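Local coordinates for protein glcnac-alpha-1,4-gal-releasing endo-beta-galactosidase (Clostridium perfringens, PDB 1UPS) that probably hydrolyses O-glycosyl bonds as a family 16 endo-beta-galactosidase, releasing GlcNAc-alpha-1,4-Gal from glycans, and binds a calcium ion, at residues E37-Y51 against A63-V75. Residues are numbered along the deposited sequence; the frame is centred on the assembly and turned at random. Where two conformers were deposited one is given.
Sequences EFNGPTLDREKWTDY and AKANYRFENGSLV. With CA (calcium ion), chain C.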
loop_
_atom_site.group_PDB
_atom_site.type_symbol
_atom_site.label_atom_id
_atom_site.label_comp_id
_atom_site.label_asym_id
_atom_site.label_seq_id
_atom_site.Cartn_x
_atom_site.Cartn_y
_atom_site.Cartn_z
ATOM N N GLU A 37 11.667 18.854 1.015
ATOM C CA GLU A 37 10.544 19.787 1.053
ATOM C C GLU A 37 10.264 20.429 -0.312
ATOM O O GLU A 37 9.329 21.228 -0.457
ATOM C CB GLU A 37 10.771 20.843 2.157
ATOM C CG GLU A 37 11.004 20.223 3.545
ATOM C CD GLU A 37 9.783 19.493 4.090
ATOM O OE1 GLU A 37 9.962 18.413 4.693
ATOM O OE2 GLU A 37 8.644 19.986 3.904
ATOM N N PHE A 38 11.052 20.046 -1.321
ATOM C CA PHE A 38 10.809 20.410 -2.725
ATOM C C PHE A 38 10.519 21.897 -2.950
ATOM O O PHE A 38 9.622 22.246 -3.697
ATOM C CB PHE A 38 9.669 19.567 -3.328
ATOM C CG PHE A 38 10.010 18.095 -3.519
ATOM C CD1 PHE A 38 9.130 17.109 -3.067
ATOM C CD2 PHE A 38 11.184 17.703 -4.173
ATOM C CE1 PHE A 38 9.413 15.737 -3.242
ATOM C CE2 PHE A 38 11.480 16.326 -4.379
ATOM C CZ PHE A 38 10.607 15.348 -3.916
ATOM N N ASN A 39 11.272 22.773 -2.312
ATOM C CA ASN A 39 10.979 24.195 -2.511
ATOM C C ASN A 39 11.624 24.796 -3.771
ATOM O O ASN A 39 11.176 25.850 -4.277
ATOM C CB ASN A 39 11.227 24.989 -1.231
ATOM C CG ASN A 39 10.375 24.481 -0.048
ATOM O OD1 ASN A 39 9.188 24.126 -0.198
ATOM N ND2 ASN A 39 10.990 24.425 1.128
ATOM N N GLY A 40 12.630 24.099 -4.300
ATOM C CA GLY A 40 13.314 24.536 -5.509
ATOM C C GLY A 40 14.186 25.751 -5.256
ATOM O O GLY A 40 14.347 26.134 -4.099
ATOM N N PRO A 41 14.701 26.386 -6.312
ATOM C CA PRO A 41 14.314 26.099 -7.701
ATOM C C PRO A 41 15.123 24.997 -8.392
ATOM O O PRO A 41 14.914 24.748 -9.586
ATOM C CB PRO A 41 14.584 27.434 -8.393
ATOM C CG PRO A 41 15.782 27.956 -7.680
ATOM C CD PRO A 41 15.682 27.490 -6.240
ATOM N N THR A 42 16.031 24.346 -7.675
ATOM C CA THR A 42 16.768 23.236 -8.278
ATOM C C THR A 42 16.593 21.931 -7.514
ATOM O O THR A 42 16.440 21.921 -6.280
ATOM C CB THR A 42 18.268 23.545 -8.407
ATOM O OG1 THR A 42 18.817 23.711 -7.106
ATOM C CG2 THR A 42 18.514 24.900 -9.046
ATOM N N LEU A 43 16.646 20.834 -8.264
ATOM C CA LEU A 43 16.558 19.503 -7.690
ATOM C C LEU A 43 17.823 19.230 -6.879
ATOM O O LEU A 43 18.926 19.521 -7.341
ATOM C CB LEU A 43 16.439 18.477 -8.811
ATOM C CG LEU A 43 16.178 17.033 -8.392
ATOM C CD1 LEU A 43 14.755 16.877 -7.845
ATOM C CD2 LEU A 43 16.365 16.124 -9.599
ATOM N N ASP A 44 17.660 18.673 -5.682
ATOM C CA ASP A 44 18.799 18.367 -4.810
ATOM C C ASP A 44 19.490 17.114 -5.333
ATOM O O ASP A 44 18.981 15.996 -5.172
ATOM C CB ASP A 44 18.320 18.156 -3.370
ATOM C CG ASP A 44 19.461 18.005 -2.376
ATOM O OD1 ASP A 44 20.588 17.627 -2.757
ATOM O OD2 ASP A 44 19.308 18.258 -1.170
ATOM N N ARG A 45 20.651 17.295 -5.952
ATOM C CA ARG A 45 21.314 16.180 -6.625
ATOM C C ARG A 45 22.067 15.248 -5.667
ATOM O O ARG A 45 22.641 14.231 -6.083
ATOM C CB ARG A 45 22.201 16.704 -7.761
ATOM C CG ARG A 45 21.363 17.377 -8.843
ATOM C CD ARG A 45 22.076 17.622 -10.149
ATOM N NE ARG A 45 21.191 18.289 -11.107
ATOM C CZ ARG A 45 20.351 17.653 -11.931
ATOM N NH1 ARG A 45 20.286 16.323 -11.933
ATOM N NH2 ARG A 45 19.588 18.351 -12.768
ATOM N N GLU A 46 22.052 15.588 -4.382
ATOM C CA GLU A 46 22.530 14.662 -3.368
ATOM C C GLU A 46 21.440 13.647 -3.016
ATOM O O GLU A 46 21.724 12.624 -2.385
ATOM C CB GLU A 46 23.019 15.417 -2.114
ATOM C CG GLU A 46 24.347 16.159 -2.301
ATOM C CD GLU A 46 25.489 15.262 -2.768
ATOM O OE1 GLU A 46 26.205 15.656 -3.719
ATOM O OE2 GLU A 46 25.687 14.167 -2.187
ATOM N N LYS A 47 20.201 13.911 -3.435
ATOM C CA LYS A 47 19.065 13.027 -3.108
ATOM C C LYS A 47 18.469 12.330 -4.333
ATOM O O LYS A 47 17.995 11.186 -4.236
ATOM C CB LYS A 47 17.962 13.831 -2.404
ATOM C CG LYS A 47 18.399 14.438 -1.083
ATOM C CD LYS A 47 17.316 15.273 -0.413
ATOM C CE LYS A 47 17.837 15.754 0.973
ATOM N NZ LYS A 47 17.025 16.848 1.555
ATOM N N TRP A 48 18.477 13.031 -5.471
ATOM C CA TRP A 48 17.761 12.590 -6.679
ATOM C C TRP A 48 18.606 12.672 -7.942
ATOM O O TRP A 48 19.443 13.584 -8.097
ATOM C CB TRP A 48 16.508 13.462 -6.920
ATOM C CG TRP A 48 15.585 13.517 -5.753
ATOM C CD1 TRP A 48 15.482 14.530 -4.836
ATOM C CD2 TRP A 48 14.648 12.512 -5.352
ATOM N NE1 TRP A 48 14.523 14.222 -3.898
ATOM C CE2 TRP A 48 14.011 12.980 -4.175
ATOM C CE3 TRP A 48 14.283 11.252 -5.865
ATOM C CZ2 TRP A 48 13.012 12.251 -3.514
ATOM C CZ3 TRP A 48 13.290 10.515 -5.203
ATOM C CH2 TRP A 48 12.674 11.018 -4.028
ATOM N N THR A 49 18.338 11.747 -8.860
ATOM C CA THR A 49 18.700 11.936 -10.252
ATOM C C THR A 49 17.441 12.203 -11.094
ATOM O O THR A 49 16.355 11.724 -10.757
ATOM C CB THR A 49 19.546 10.752 -10.777
ATOM O OG1 THR A 49 20.005 11.058 -12.103
ATOM C CG2 THR A 49 18.726 9.440 -10.926
ATOM N N ASP A 50 17.581 12.993 -12.157
ATOM C CA ASP A 50 16.430 13.344 -13.000
ATOM C C ASP A 50 16.411 12.564 -14.322
ATOM O O ASP A 50 16.061 13.082 -15.384
ATOM C CB ASP A 50 16.303 14.866 -13.192
ATOM C CG ASP A 50 17.573 15.516 -13.706
ATOM O OD1 ASP A 50 17.551 16.764 -13.902
ATOM O OD2 ASP A 50 18.631 14.885 -13.920
ATOM N N TYR A 51 16.766 11.290 -14.231
ATOM C CA TYR A 51 16.652 10.378 -15.356
ATOM C C TYR A 51 15.852 9.153 -14.934
ATOM O O TYR A 51 16.004 8.661 -13.795
ATOM C CB TYR A 51 18.036 9.923 -15.805
ATOM C CG TYR A 51 18.869 11.002 -16.464
ATOM C CD1 TYR A 51 19.595 11.915 -15.694
ATOM C CD2 TYR A 51 18.958 11.087 -17.852
ATOM C CE1 TYR A 51 20.365 12.914 -16.298
ATOM C CE2 TYR A 51 19.735 12.077 -18.470
ATOM C CZ TYR A 51 20.436 12.979 -17.682
ATOM O OH TYR A 51 21.218 13.942 -18.276
ATOM N N ALA A 63 15.951 9.778 -21.572
ATOM C CA ALA A 63 15.263 9.422 -20.339
ATOM C C ALA A 63 15.228 10.577 -19.333
ATOM O O ALA A 63 14.727 10.428 -18.223
ATOM C CB ALA A 63 15.910 8.170 -19.725
ATOM N N LYS A 64 15.750 11.735 -19.723
ATOM C CA LYS A 64 15.745 12.914 -18.831
ATOM C C LYS A 64 14.334 13.469 -18.576
ATOM O O LYS A 64 13.521 13.572 -19.499
ATOM C CB LYS A 64 16.654 14.028 -19.372
ATOM C CG LYS A 64 16.960 15.113 -18.307
ATOM C CD LYS A 64 18.224 15.909 -18.593
ATOM C CE LYS A 64 18.527 16.889 -17.439
ATOM N NZ LYS A 64 19.569 16.369 -16.472
ATOM N N ALA A 65 14.081 13.861 -17.325
ATOM C CA ALA A 65 12.792 14.395 -16.900
ATOM C C ALA A 65 12.659 15.865 -17.239
ATOM O O ALA A 65 13.662 16.588 -17.294
ATOM C CB ALA A 65 12.619 14.216 -15.394
ATOM N N ASN A 66 11.419 16.299 -17.458
ATOM C CA ASN A 66 11.099 17.715 -17.412
ATOM C C ASN A 66 10.353 18.009 -16.134
ATOM O O ASN A 66 9.531 17.220 -15.705
ATOM C CB ASN A 66 10.308 18.154 -18.638
ATOM C CG ASN A 66 11.152 18.080 -19.894
ATOM O OD1 ASN A 66 12.244 18.683 -19.972
ATOM N ND2 ASN A 66 10.676 17.319 -20.875
ATOM N N TYR A 67 10.687 19.135 -15.513
ATOM C CA TYR A 67 10.075 19.505 -14.234
ATOM C C TYR A 67 10.394 20.974 -13.924
ATOM O O TYR A 67 11.290 21.580 -14.548
ATOM C CB TYR A 67 10.568 18.599 -13.080
ATOM C CG TYR A 67 12.075 18.651 -12.870
ATOM C CD1 TYR A 67 12.929 17.836 -13.628
ATOM C CD2 TYR A 67 12.650 19.530 -11.947
ATOM C CE1 TYR A 67 14.312 17.887 -13.470
ATOM C CE2 TYR A 67 14.059 19.600 -11.780
ATOM C CZ TYR A 67 14.873 18.762 -12.545
ATOM O OH TYR A 67 16.246 18.813 -12.415
ATOM N N ARG A 68 9.622 21.541 -12.998
ATOM C CA ARG A 68 9.884 22.864 -12.423
ATOM C C ARG A 68 9.476 22.796 -10.957
ATOM O O ARG A 68 8.953 21.772 -10.492
ATOM C CB ARG A 68 9.110 23.977 -13.151
ATOM C CG ARG A 68 7.583 23.883 -13.118
ATOM C CD ARG A 68 6.838 24.841 -14.095
ATOM N NE ARG A 68 5.403 24.898 -13.802
ATOM C CZ ARG A 68 4.458 24.169 -14.390
ATOM N NH1 ARG A 68 3.192 24.303 -14.012
ATOM N NH2 ARG A 68 4.753 23.301 -15.349
ATOM N N PHE A 69 9.748 23.872 -10.231
ATOM C CA PHE A 69 9.257 24.005 -8.862
ATOM C C PHE A 69 8.297 25.173 -8.848
ATOM O O PHE A 69 8.615 26.225 -9.402
ATOM C CB PHE A 69 10.425 24.235 -7.902
ATOM C CG PHE A 69 11.320 23.031 -7.774
ATOM C CD1 PHE A 69 11.103 22.092 -6.763
ATOM C CD2 PHE A 69 12.356 22.820 -8.689
ATOM C CE1 PHE A 69 11.910 20.940 -6.660
ATOM C CE2 PHE A 69 13.168 21.679 -8.594
ATOM C CZ PHE A 69 12.943 20.751 -7.572
ATOM N N GLU A 70 7.115 24.972 -8.270
ATOM C CA GLU A 70 6.056 25.996 -8.281
ATOM C C GLU A 70 5.313 25.949 -6.947
ATOM O O GLU A 70 4.839 24.882 -6.534
ATOM C CB GLU A 70 5.108 25.798 -9.491
ATOM C CG GLU A 70 3.925 26.774 -9.586
ATOM C CD GLU A 70 3.110 26.639 -10.883
ATOM O OE1 GLU A 70 1.989 27.243 -10.983
ATOM O OE2 GLU A 70 3.592 25.973 -11.829
ATOM N N ASN A 71 5.257 27.094 -6.257
ATOM C CA ASN A 71 4.456 27.221 -5.031
ATOM C C ASN A 71 4.840 26.167 -3.976
ATOM O O ASN A 71 3.976 25.519 -3.376
ATOM C CB ASN A 71 2.964 27.133 -5.408
ATOM C CG ASN A 71 2.036 27.596 -4.297
ATOM O OD1 ASN A 71 2.219 28.665 -3.699
ATOM N ND2 ASN A 71 1.020 26.784 -4.021
ATOM N N GLY A 72 6.146 26.001 -3.765
ATOM C CA GLY A 72 6.673 25.042 -2.803
ATOM C C GLY A 72 6.577 23.561 -3.180
ATOM O O GLY A 72 6.783 22.707 -2.312
ATOM N N SER A 73 6.298 23.254 -4.451
ATOM C CA SER A 73 6.143 21.856 -4.894
ATOM C C SER A 73 7.054 21.522 -6.052
ATOM O O SER A 73 7.365 22.389 -6.885
ATOM C CB SER A 73 4.693 21.594 -5.334
ATOM O OG SER A 73 3.818 21.614 -4.214
ATOM N N LEU A 74 7.487 20.268 -6.118
ATOM C CA LEU A 74 8.031 19.750 -7.373
ATOM C C LEU A 74 6.865 19.504 -8.340
ATOM O O LEU A 74 5.898 18.787 -8.008
ATOM C CB LEU A 74 8.790 18.438 -7.122
ATOM C CG LEU A 74 9.205 17.625 -8.361
ATOM C CD1 LEU A 74 10.321 18.348 -9.105
ATOM C CD2 LEU A 74 9.647 16.215 -7.909
ATOM N N VAL A 75 6.965 20.090 -9.530
ATOM C CA VAL A 75 5.995 19.874 -10.601
ATOM C C VAL A 75 6.691 19.153 -11.767
ATOM O O VAL A 75 7.334 19.784 -12.623
ATOM C CB VAL A 75 5.331 21.205 -11.066
ATOM C CG1 VAL A 75 4.345 20.977 -12.240
ATOM C CG2 VAL A 75 4.644 21.899 -9.894
HETATM CA CA CA C . 7.166 22.009 -0.081
HETATM O O HOH W 1 7.201 21.519 2.247
HETATM O O HOH W 2 8.781 26.819 -4.945
HETATM O O HOH W 3 5.962 24.011 0.762
#
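Phe69 is the main bump of this contact, and the loop 39-43 folds around it. Gly40 CA sits over one ring face, 3.6 Å from the centroid of the Phe69 ring. With no side chain on Gly40, the backbone can lie this close. Phe38 O lies at the ring edge, 3.4 Å from Phe69 CD1. Pro41, which follows a cis peptide bond, brings its carbonyl to Phe69 CD2, and the backbone of Leu43 passes the far end of the ring.

Phe38 points toward the hairpin, and its CD2 touches Phe69 CE1. Leu74 CB rests on one face of Phe38, off-centre toward the rim, with CG of Phe38 3.8 Å away.

Leu43 CB packs against Tyr67 CE2. The Tyr67 hydroxyl donates to Asp50 OD1 at 2.8 Å, with the carboxylate and ring planes 58° apart. Arg45 grips the same carboxylate end-on, NH1 to OD2 and NH2 to OD1, coming from above the carboxylate plane rather than lying in it. Lys64 NZ reaches Asp50 OD2 at 3.1 Å, on the opposite face of the carboxylate from Arg45 NH1. This carboxylate probably offsets the two nearby positive charges. The Lys64 chain lies across a face of Tyr51 and bends at its end (chi4 99°) to bring NZ to Asp50. The Tyr51 hydroxyl has its stronger partner in Glu61 and only a weak bond from Lys64 NZ. The backbone joins in as well: Ala65 N donates to Asp50 O at 2.9 Å.

At the other end, Glu37 O and Gly72 O bind the calcium ion, joining the loop to the type I' turn 70-73. Asp272 of strand 267-279 also binds it.

The loop thus covers the hairpin of strands 66-70 and 73-78, at the edge of a GH16 beta-sandwich. Leu43 and Leu74 touch Ile98 of strand 94-99, while Phe38 packs on Ile271 of strand 267-279 and Leu250 of strand 246-254.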